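Local coordinates for structural polyprotein, VP1 (Israeli acute paralysis virus, PDB 5CDD) that forms part of the viral capsid as one of its coat proteins, probably serving as a structural component of the shell, at residues A[106-119]-A[161-174]. Sequence-based numbering, arbitrary orientation.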
ATOM      1  N   GLN A 106     -51.117  -3.086   0.493  1.00 55.83           N
ATOM      2  CA  GLN A 106     -50.412  -4.278   0.046  1.00 53.48           C
ATOM      3  C   GLN A 106     -48.912  -4.165   0.259  1.00 50.42           C
ATOM      4  O   GLN A 106     -48.386  -3.091   0.551  1.00 49.84           O
ATOM      5  CB  GLN A 106     -50.659  -4.519  -1.445  1.00 55.04           C
ATOM      6  CG  GLN A 106     -52.096  -4.795  -1.835  1.00 57.64           C
ATOM      7  CD  GLN A 106     -52.243  -5.033  -3.328  1.00 58.95           C
ATOM      8  OE1 GLN A 106     -51.937  -4.158  -4.141  1.00 59.29           O
ATOM      9  NE2 GLN A 106     -52.708  -6.221  -3.696  1.00 58.56           N
ATOM     10  N   THR A 107     -48.238  -5.299   0.108  1.00 47.06           N
ATOM     11  CA  THR A 107     -46.790  -5.382   0.220  1.00 44.08           C
ATOM     12  C   THR A 107     -46.363  -6.167  -1.007  1.00 43.10           C
ATOM     13  O   THR A 107     -46.229  -7.388  -0.968  1.00 44.12           O
ATOM     14  CB  THR A 107     -46.342  -6.132   1.490  1.00 42.86           C
ATOM     15  OG1 THR A 107     -46.625  -5.332   2.643  1.00 41.99           O
ATOM     16  CG2 THR A 107     -44.848  -6.414   1.443  1.00 41.97           C
ATOM     17  N   CYS A 108     -46.178  -5.449  -2.108  1.00 41.53           N
ATOM     18  CA  CYS A 108     -45.787  -6.053  -3.370  1.00 39.68           C
ATOM     19  C   CYS A 108     -44.330  -6.489  -3.391  1.00 38.52           C
ATOM     20  O   CYS A 108     -43.438  -5.729  -3.014  1.00 39.19           O
ATOM     21  CB  CYS A 108     -46.039  -5.066  -4.509  1.00 39.26           C
ATOM     22  SG  CYS A 108     -45.476  -5.640  -6.120  1.00 43.30           S
ATOM     23  N   TYR A 109     -44.097  -7.721  -3.832  1.00 36.57           N
ATOM     24  CA  TYR A 109     -42.746  -8.254  -3.928  1.00 34.56           C
ATOM     25  C   TYR A 109     -42.607  -9.064  -5.211  1.00 33.39           C
ATOM     26  O   TYR A 109     -43.589  -9.588  -5.736  1.00 32.19           O
ATOM     27  CB  TYR A 109     -42.415  -9.117  -2.704  1.00 35.05           C
ATOM     28  CG  TYR A 109     -43.178 -10.418  -2.605  1.00 35.94           C
ATOM     29  CD1 TYR A 109     -42.852 -11.506  -3.415  1.00 36.51           C
ATOM     30  CD2 TYR A 109     -44.224 -10.567  -1.695  1.00 36.59           C
ATOM     31  CE1 TYR A 109     -43.545 -12.710  -3.321  1.00 37.33           C
ATOM     32  CE2 TYR A 109     -44.926 -11.766  -1.594  1.00 37.54           C
ATOM     33  CZ  TYR A 109     -44.580 -12.832  -2.409  1.00 38.44           C
ATOM     34  OH  TYR A 109     -45.266 -14.021  -2.313  1.00 41.50           O
ATOM     35  N   ILE A 110     -41.381  -9.152  -5.716  1.00 33.10           N
ATOM     36  CA  ILE A 110     -41.104  -9.884  -6.946  1.00 31.52           C
ATOM     37  C   ILE A 110     -40.142 -11.038  -6.687  1.00 31.14           C
ATOM     38  O   ILE A 110     -39.078 -10.847  -6.106  1.00 31.37           O
ATOM     39  CB  ILE A 110     -40.470  -8.961  -8.010  1.00 31.17           C
ATOM     40  CG1 ILE A 110     -41.332  -7.708  -8.211  1.00 29.53           C
ATOM     41  CG2 ILE A 110     -40.302  -9.718  -9.313  1.00 29.78           C
ATOM     42  CD1 ILE A 110     -42.710  -7.974  -8.763  1.00 29.03           C
ATOM     43  N   ARG A 111     -40.526 -12.232  -7.122  1.00 31.88           N
ATOM     44  CA  ARG A 111     -39.703 -13.429  -6.955  1.00 32.05           C
ATOM     45  C   ARG A 111     -39.341 -13.982  -8.330  1.00 31.51           C
ATOM     46  O   ARG A 111     -40.168 -13.987  -9.241  1.00 32.01           O
ATOM     47  CB  ARG A 111     -40.469 -14.506  -6.180  1.00 34.52           C
ATOM     48  CG  ARG A 111     -40.818 -14.161  -4.742  1.00 37.78           C
ATOM     49  CD  ARG A 111     -39.646 -14.406  -3.805  1.00 43.37           C
ATOM     50  NE  ARG A 111     -39.301 -15.824  -3.659  1.00 44.73           N
ATOM     51  CZ  ARG A 111     -40.084 -16.741  -3.093  1.00 44.71           C
ATOM     52  NH1 ARG A 111     -41.274 -16.407  -2.614  1.00 45.06           N
ATOM     53  NH2 ARG A 111     -39.665 -17.997  -2.987  1.00 42.97           N
ATOM     54  N   SER A 112     -38.106 -14.443  -8.482  1.00 31.15           N
ATOM     55  CA  SER A 112     -37.664 -15.023  -9.744  1.00 30.75           C
ATOM     56  C   SER A 112     -36.968 -16.350  -9.457  1.00 29.44           C
ATOM     57  O   SER A 112     -36.176 -16.457  -8.521  1.00 28.69           O
ATOM     58  CB  SER A 112     -36.721 -14.067 -10.486  1.00 31.15           C
ATOM     59  OG  SER A 112     -35.606 -13.713  -9.691  1.00 36.54           O
ATOM     60  N   PHE A 113     -37.282 -17.362 -10.258  1.00 28.72           N
ATOM     61  CA  PHE A 113     -36.710 -18.691 -10.083  1.00 28.22           C
ATOM     62  C   PHE A 113     -36.119 -19.195 -11.391  1.00 28.30           C
ATOM     63  O   PHE A 113     -36.142 -18.506 -12.410  1.00 27.77           O
ATOM     64  CB  PHE A 113     -37.796 -19.679  -9.644  1.00 28.04           C
ATOM     65  CG  PHE A 113     -38.611 -19.216  -8.473  1.00 27.35           C
ATOM     66  CD1 PHE A 113     -38.221 -19.513  -7.171  1.00 28.32           C
ATOM     67  CD2 PHE A 113     -39.777 -18.484  -8.672  1.00 26.82           C
ATOM     68  CE1 PHE A 113     -38.982 -19.089  -6.083  1.00 27.73           C
ATOM     69  CE2 PHE A 113     -40.544 -18.054  -7.594  1.00 26.72           C
ATOM     70  CZ  PHE A 113     -40.145 -18.358  -6.296  1.00 27.23           C
ATOM     71  N   LEU A 114     -35.594 -20.414 -11.347  1.00 29.23           N
ATOM     72  CA  LEU A 114     -35.038 -21.055 -12.526  1.00 29.98           C
ATOM     73  C   LEU A 114     -36.054 -22.092 -12.978  1.00 31.80           C
ATOM     74  O   LEU A 114     -36.926 -22.501 -12.209  1.00 31.38           O
ATOM     75  CB  LEU A 114     -33.721 -21.766 -12.206  1.00 28.05           C
ATOM     76  CG  LEU A 114     -32.435 -20.955 -12.074  1.00 27.08           C
ATOM     77  CD1 LEU A 114     -31.290 -21.896 -11.740  1.00 25.71           C
ATOM     78  CD2 LEU A 114     -32.149 -20.215 -13.371  1.00 25.75           C
ATOM     79  N   MET A 115     -35.940 -22.513 -14.230  1.00 33.71           N
ATOM     80  CA  MET A 115     -36.831 -23.524 -14.767  1.00 35.49           C
ATOM     81  C   MET A 115     -36.353 -23.914 -16.152  1.00 33.44           C
ATOM     82  O   MET A 115     -35.944 -23.066 -16.938  1.00 33.93           O
ATOM     83  CB  MET A 115     -38.270 -23.009 -14.811  1.00 40.24           C
ATOM     84  CG  MET A 115     -38.542 -21.978 -15.872  1.00 48.14           C
ATOM     85  SD  MET A 115     -39.789 -22.637 -16.977  1.00 63.04           S
ATOM     86  CE  MET A 115     -41.244 -22.580 -15.924  1.00 59.00           C
ATOM     87  N   PRO A 116     -36.377 -25.217 -16.458  1.00 31.65           N
ATOM     88  CA  PRO A 116     -35.943 -25.733 -17.755  1.00 30.68           C
ATOM     89  C   PRO A 116     -36.604 -24.973 -18.893  1.00 30.75           C
ATOM     90  O   PRO A 116     -37.811 -24.751 -18.884  1.00 31.06           O
ATOM     91  CB  PRO A 116     -36.377 -27.189 -17.698  1.00 31.13           C
ATOM     92  CG  PRO A 116     -36.218 -27.523 -16.241  1.00 30.28           C
ATOM     93  CD  PRO A 116     -36.838 -26.312 -15.587  1.00 30.61           C
ATOM     94  N   ARG A 117     -35.804 -24.577 -19.873  1.00 31.22           N
ATOM     95  CA  ARG A 117     -36.316 -23.833 -21.008  1.00 32.28           C
ATOM     96  C   ARG A 117     -37.482 -24.553 -21.673  1.00 34.05           C
ATOM     97  O   ARG A 117     -37.413 -25.748 -21.952  1.00 34.98           O
ATOM     98  CB  ARG A 117     -35.199 -23.599 -22.022  1.00 31.01           C
ATOM     99  CG  ARG A 117     -35.585 -22.694 -23.173  1.00 31.23           C
ATOM    100  CD  ARG A 117     -34.352 -22.263 -23.938  1.00 33.03           C
ATOM    101  NE  ARG A 117     -33.475 -21.449 -23.105  1.00 34.79           N
ATOM    102  CZ  ARG A 117     -33.804 -20.252 -22.633  1.00 37.12           C
ATOM    103  NH1 ARG A 117     -34.990 -19.732 -22.916  1.00 38.20           N
ATOM    104  NH2 ARG A 117     -32.952 -19.574 -21.874  1.00 37.17           N
ATOM    105  N   ASN A 118     -38.557 -23.806 -21.903  1.00 36.02           N
ATOM    106  CA  ASN A 118     -39.766 -24.312 -22.541  1.00 35.94           C
ATOM    107  C   ASN A 118     -40.635 -25.232 -21.695  1.00 36.35           C
ATOM    108  O   ASN A 118     -41.460 -25.973 -22.226  1.00 38.09           O
ATOM    109  CB  ASN A 118     -39.422 -24.994 -23.863  1.00 35.15           C
ATOM    110  CG  ASN A 118     -38.841 -24.028 -24.873  1.00 36.84           C
ATOM    111  OD1 ASN A 118     -39.429 -22.985 -25.165  1.00 36.94           O
ATOM    112  ND2 ASN A 118     -37.679 -24.370 -25.412  1.00 37.45           N
ATOM    113  N   TYR A 119     -40.443 -25.188 -20.383  1.00 36.13           N
ATOM    114  CA  TYR A 119     -41.254 -25.978 -19.464  1.00 35.30           C
ATOM    115  C   TYR A 119     -42.393 -25.044 -19.071  1.00 36.43           C
ATOM    116  O   TYR A 119     -42.274 -23.826 -19.218  1.00 36.75           O
ATOM    117  CB  TYR A 119     -40.456 -26.338 -18.210  1.00 34.17           C
ATOM    118  CG  TYR A 119     -39.850 -27.724 -18.195  1.00 33.20           C
ATOM    119  CD1 TYR A 119     -39.145 -28.220 -19.293  1.00 33.68           C
ATOM    120  CD2 TYR A 119     -39.932 -28.521 -17.051  1.00 32.04           C
ATOM    121  CE1 TYR A 119     -38.530 -29.477 -19.249  1.00 32.93           C
ATOM    122  CE2 TYR A 119     -39.323 -29.775 -16.995  1.00 32.61           C
ATOM    123  CZ  TYR A 119     -38.624 -30.246 -18.094  1.00 33.31           C
ATOM    124  OH  TYR A 119     -38.010 -31.480 -18.026  1.00 31.97           O
ATOM    125  N   ASP A 161     -35.594 -27.872 -28.450  1.00 54.18           N
ATOM    126  CA  ASP A 161     -35.080 -27.598 -27.110  1.00 54.27           C
ATOM    127  C   ASP A 161     -36.180 -27.767 -26.070  1.00 54.21           C
ATOM    128  O   ASP A 161     -37.054 -26.911 -25.933  1.00 55.62           O
ATOM    129  CB  ASP A 161     -34.528 -26.172 -27.018  1.00 53.61           C
ATOM    130  CG  ASP A 161     -33.796 -25.909 -25.705  1.00 52.58           C
ATOM    131  OD1 ASP A 161     -34.286 -26.331 -24.635  1.00 49.86           O
ATOM    132  OD2 ASP A 161     -32.730 -25.265 -25.745  1.00 54.32           O
ATOM    133  N   LYS A 162     -36.138 -28.873 -25.340  1.00 53.02           N
ATOM    134  CA  LYS A 162     -37.130 -29.124 -24.306  1.00 52.10           C
ATOM    135  C   LYS A 162     -36.449 -29.395 -22.978  1.00 50.35           C
ATOM    136  O   LYS A 162     -36.252 -30.546 -22.592  1.00 50.42           O
ATOM    137  CB  LYS A 162     -38.013 -30.314 -24.682  1.00 53.81           C
ATOM    138  CG  LYS A 162     -39.027 -30.705 -23.604  1.00 56.89           C
ATOM    139  CD  LYS A 162     -40.101 -29.646 -23.394  1.00 56.32           C
ATOM    140  CE  LYS A 162     -41.058 -30.063 -22.286  1.00 57.07           C
ATOM    141  NZ  LYS A 162     -42.216 -29.142 -22.156  1.00 57.49           N
ATOM    142  N   GLY A 163     -36.087 -28.323 -22.284  1.00 47.99           N
ATOM    143  CA  GLY A 163     -35.435 -28.461 -20.997  1.00 44.82           C
ATOM    144  C   GLY A 163     -33.971 -28.833 -21.096  1.00 43.48           C
ATOM    145  O   GLY A 163     -33.447 -29.496 -20.205  1.00 43.02           O
ATOM    146  N   TYR A 164     -33.307 -28.417 -22.171  1.00 42.77           N
ATOM    147  CA  TYR A 164     -31.887 -28.719 -22.346  1.00 42.08           C
ATOM    148  C   TYR A 164     -31.037 -27.789 -21.488  1.00 40.12           C
ATOM    149  O   TYR A 164     -30.018 -28.198 -20.928  1.00 39.98           O
ATOM    150  CB  TYR A 164     -31.471 -28.576 -23.813  1.00 45.19           C
ATOM    151  CG  TYR A 164     -32.100 -29.599 -24.735  1.00 48.84           C
ATOM    152  CD1 TYR A 164     -32.368 -30.895 -24.290  1.00 50.73           C
ATOM    153  CD2 TYR A 164     -32.397 -29.284 -26.064  1.00 49.45           C
ATOM    154  CE1 TYR A 164     -32.920 -31.853 -25.140  1.00 53.58           C
ATOM    155  CE2 TYR A 164     -32.948 -30.235 -26.926  1.00 52.09           C
ATOM    156  CZ  TYR A 164     -33.208 -31.517 -26.458  1.00 54.19           C
ATOM    157  OH  TYR A 164     -33.754 -32.461 -27.302  1.00 55.64           O
ATOM    158  N   ASP A 165     -31.464 -26.534 -21.400  1.00 38.34           N
ATOM    159  CA  ASP A 165     -30.772 -25.533 -20.606  1.00 35.62           C
ATOM    160  C   ASP A 165     -31.773 -24.832 -19.695  1.00 34.39           C
ATOM    161  O   ASP A 165     -32.986 -25.011 -19.829  1.00 33.23           O
ATOM    162  CB  ASP A 165     -30.074 -24.522 -21.522  1.00 36.79           C
ATOM    163  CG  ASP A 165     -31.036 -23.814 -22.453  1.00 38.57           C
ATOM    164  OD1 ASP A 165     -31.863 -24.498 -23.091  1.00 39.83           O
ATOM    165  OD2 ASP A 165     -30.958 -22.572 -22.553  1.00 39.16           O
ATOM    166  N   SER A 166     -31.256 -24.035 -18.766  1.00 33.42           N
ATOM    167  CA  SER A 166     -32.084 -23.311 -17.808  1.00 32.92           C
ATOM    168  C   SER A 166     -32.690 -22.023 -18.345  1.00 32.03           C
ATOM    169  O   SER A 166     -32.181 -21.421 -19.288  1.00 31.13           O
ATOM    170  CB  SER A 166     -31.265 -23.008 -16.551  1.00 33.76           C
ATOM    171  OG  SER A 166     -30.043 -22.368 -16.900  1.00 35.82           O
ATOM    172  N   SER A 167     -33.791 -21.614 -17.728  1.00 31.84           N
ATOM    173  CA  SER A 167     -34.498 -20.403 -18.114  1.00 30.71           C
ATOM    174  C   SER A 167     -34.999 -19.707 -16.851  1.00 29.93           C
ATOM    175  O   SER A 167     -34.817 -20.212 -15.743  1.00 29.19           O
ATOM    176  CB  SER A 167     -35.671 -20.751 -19.038  1.00 30.87           C
ATOM    177  OG  SER A 167     -36.380 -19.590 -19.426  1.00 35.74           O
ATOM    178  N   LEU A 168     -35.625 -18.548 -17.016  1.00 29.59           N
ATOM    179  CA  LEU A 168     -36.138 -17.800 -15.877  1.00 29.19           C
ATOM    180  C   LEU A 168     -37.654 -17.924 -15.716  1.00 29.34           C
ATOM    181  O   LEU A 168     -38.388 -18.095 -16.692  1.00 29.29           O
ATOM    182  CB  LEU A 168     -35.773 -16.320 -16.022  1.00 28.43           C
ATOM    183  CG  LEU A 168     -36.175 -15.399 -14.870  1.00 27.58           C
ATOM    184  CD1 LEU A 168     -35.227 -15.626 -13.707  1.00 29.65           C
ATOM    185  CD2 LEU A 168     -36.124 -13.949 -15.316  1.00 27.92           C
ATOM    186  N   MET A 169     -38.110 -17.846 -14.471  1.00 29.49           N
ATOM    187  CA  MET A 169     -39.531 -17.904 -14.166  1.00 30.40           C
ATOM    188  C   MET A 169     -39.857 -16.716 -13.266  1.00 31.08           C
ATOM    189  O   MET A 169     -39.257 -16.543 -12.209  1.00 30.82           O
ATOM    190  CB  MET A 169     -39.888 -19.209 -13.461  1.00 31.21           C
ATOM    191  CG  MET A 169     -41.366 -19.321 -13.147  1.00 33.21           C
ATOM    192  SD  MET A 169     -41.841 -20.961 -12.622  1.00 39.25           S
ATOM    193  CE  MET A 169     -41.363 -20.922 -10.888  1.00 38.43           C
ATOM    194  N   TYR A 170     -40.817 -15.907 -13.697  1.00 32.03           N
ATOM    195  CA  TYR A 170     -41.213 -14.705 -12.974  1.00 32.86           C
ATOM    196  C   TYR A 170     -42.418 -14.920 -12.061  1.00 33.32           C
ATOM    197  O   TYR A 170     -43.272 -15.759 -12.331  1.00 33.76           O
ATOM    198  CB  TYR A 170     -41.533 -13.612 -13.988  1.00 34.68           C
ATOM    199  CG  TYR A 170     -41.438 -12.213 -13.450  1.00 36.87           C
ATOM    200  CD1 TYR A 170     -40.202 -11.659 -13.126  1.00 37.99           C
ATOM    201  CD2 TYR A 170     -42.579 -11.432 -13.284  1.00 37.81           C
ATOM    202  CE1 TYR A 170     -40.103 -10.357 -12.652  1.00 41.43           C
ATOM    203  CE2 TYR A 170     -42.494 -10.129 -12.810  1.00 40.12           C
ATOM    204  CZ  TYR A 170     -41.252  -9.596 -12.496  1.00 42.06           C
ATOM    205  OH  TYR A 170     -41.153  -8.305 -12.029  1.00 45.45           O
ATOM    206  N   PHE A 171     -42.487 -14.148 -10.981  1.00 33.72           N
ATOM    207  CA  PHE A 171     -43.600 -14.256 -10.049  1.00 34.37           C
ATOM    208  C   PHE A 171     -43.771 -13.018  -9.177  1.00 35.28           C
ATOM    209  O   PHE A 171     -42.800 -12.389  -8.772  1.00 36.08           O
ATOM    210  CB  PHE A 171     -43.429 -15.470  -9.134  1.00 34.76           C
ATOM    211  CG  PHE A 171     -44.545 -15.627  -8.139  1.00 36.90           C
ATOM    212  CD1 PHE A 171     -45.753 -16.205  -8.515  1.00 38.12           C
ATOM    213  CD2 PHE A 171     -44.412 -15.136  -6.843  1.00 37.28           C
ATOM    214  CE1 PHE A 171     -46.814 -16.290  -7.618  1.00 38.00           C
ATOM    215  CE2 PHE A 171     -45.470 -15.215  -5.937  1.00 38.55           C
ATOM    216  CZ  PHE A 171     -46.674 -15.793  -6.327  1.00 37.93           C
ATOM    217  N   SER A 172     -45.022 -12.679  -8.888  1.00 36.82           N
ATOM    218  CA  SER A 172     -45.336 -11.536  -8.037  1.00 37.83           C
ATOM    219  C   SER A 172     -46.660 -11.823  -7.341  1.00 38.32           C
ATOM    220  O   SER A 172     -47.524 -12.491  -7.904  1.00 39.26           O
ATOM    221  CB  SER A 172     -45.450 -10.253  -8.869  1.00 38.29           C
ATOM    222  OG  SER A 172     -45.696  -9.117  -8.048  1.00 38.58           O
ATOM    223  N   ASN A 173     -46.822 -11.324  -6.123  1.00 38.48           N
ATOM    224  CA  ASN A 173     -48.060 -11.559  -5.394  1.00 38.99           C
ATOM    225  C   ASN A 173     -49.181 -10.613  -5.811  1.00 39.60           C
ATOM    226  O   ASN A 173     -50.342 -10.858  -5.510  1.00 41.03           O
ATOM    227  CB  ASN A 173     -47.817 -11.465  -3.878  1.00 38.65           C
ATOM    228  CG  ASN A 173     -47.352 -10.089  -3.440  1.00 39.04           C
ATOM    229  OD1 ASN A 173     -46.853  -9.313  -4.245  1.00 40.15           O
ATOM    230  ND2 ASN A 173     -47.498  -9.791  -2.155  1.00 38.24           N
ATOM    231  N   THR A 174     -48.832  -9.551  -6.527  1.00 39.23           N
ATOM    232  CA  THR A 174     -49.809  -8.573  -6.976  1.00 40.14           C
ATOM    233  C   THR A 174     -49.740  -8.479  -8.486  1.00 40.84           C
ATOM    234  O   THR A 174     -48.775  -8.938  -9.091  1.00 40.40           O
ATOM    235  CB  THR A 174     -49.502  -7.194  -6.394  1.00 39.96           C
ATOM    236  OG1 THR A 174     -48.299  -6.677  -6.978  1.00 41.91           O
ATOM    237  CG2 THR A 174     -49.321  -7.300  -4.880  1.00 39.48           C
TER
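Arg-117 reaches along Asp-165 and ends in a salt bridge with it. Its CB lies 3.4 Å from Asp-165 O, which also accepts the Arg-117 backbone N-H. With CG anti to the backbone N (chi1 -173°), Arg-117 CG sits 4.1 Å from both Asp-161 OD1 and Asp-165 OD1. Arg-117 CD comes 3.5 Å from Asp-165 OD1, and the chain bends at chi3. Arg-117 NE then donates to Asp-165 OD2 at 2.8 Å, almost straight (176° at the hydrogen), in the guanidinium plane, on the syn side of OD2 but tilted out of the carboxylate plane. Arg-117 NH1 faces Ser-167 OG at 3.8 Å, with Ser-167 CB over one guanidinium face; Arg-117 NH2 comes to 3.3 Å from Ser-166 O and lies near the like-charged Arg-92. Tyr-88 OH also hydrogen-bonds Asp-165 OD2.

Strands 110-116 and 166-172, running on from this bridge, pair antiparallel in a sheet of the jelly-roll sandwich known from picorna-like capsid proteins: Phe-113 and Met-169 each donate N to the other's O. Ile-110, Ser-112, Leu-114, Leu-168 and Tyr-170 face the second sheet, touching strands 87-98 and 140-145; there Ile-110 CG2 meets Tyr-170 CZ obliquely. On the reverse face, Met-169 CE meets Phe-113 CD2, and Phe-113 and Phe-171 pack on Leu-300 of a neighbouring polyprotein chain. At the far end, Asn-173 ND2 donates to Thr-107 O (3.0 Å) while Asn-173 OD1 accepts Tyr-109 N (3.2 Å). These bonds fix the rotation of the Asn-173 amide over one face of the Tyr-109 ring, amide and ring planes 33° apart.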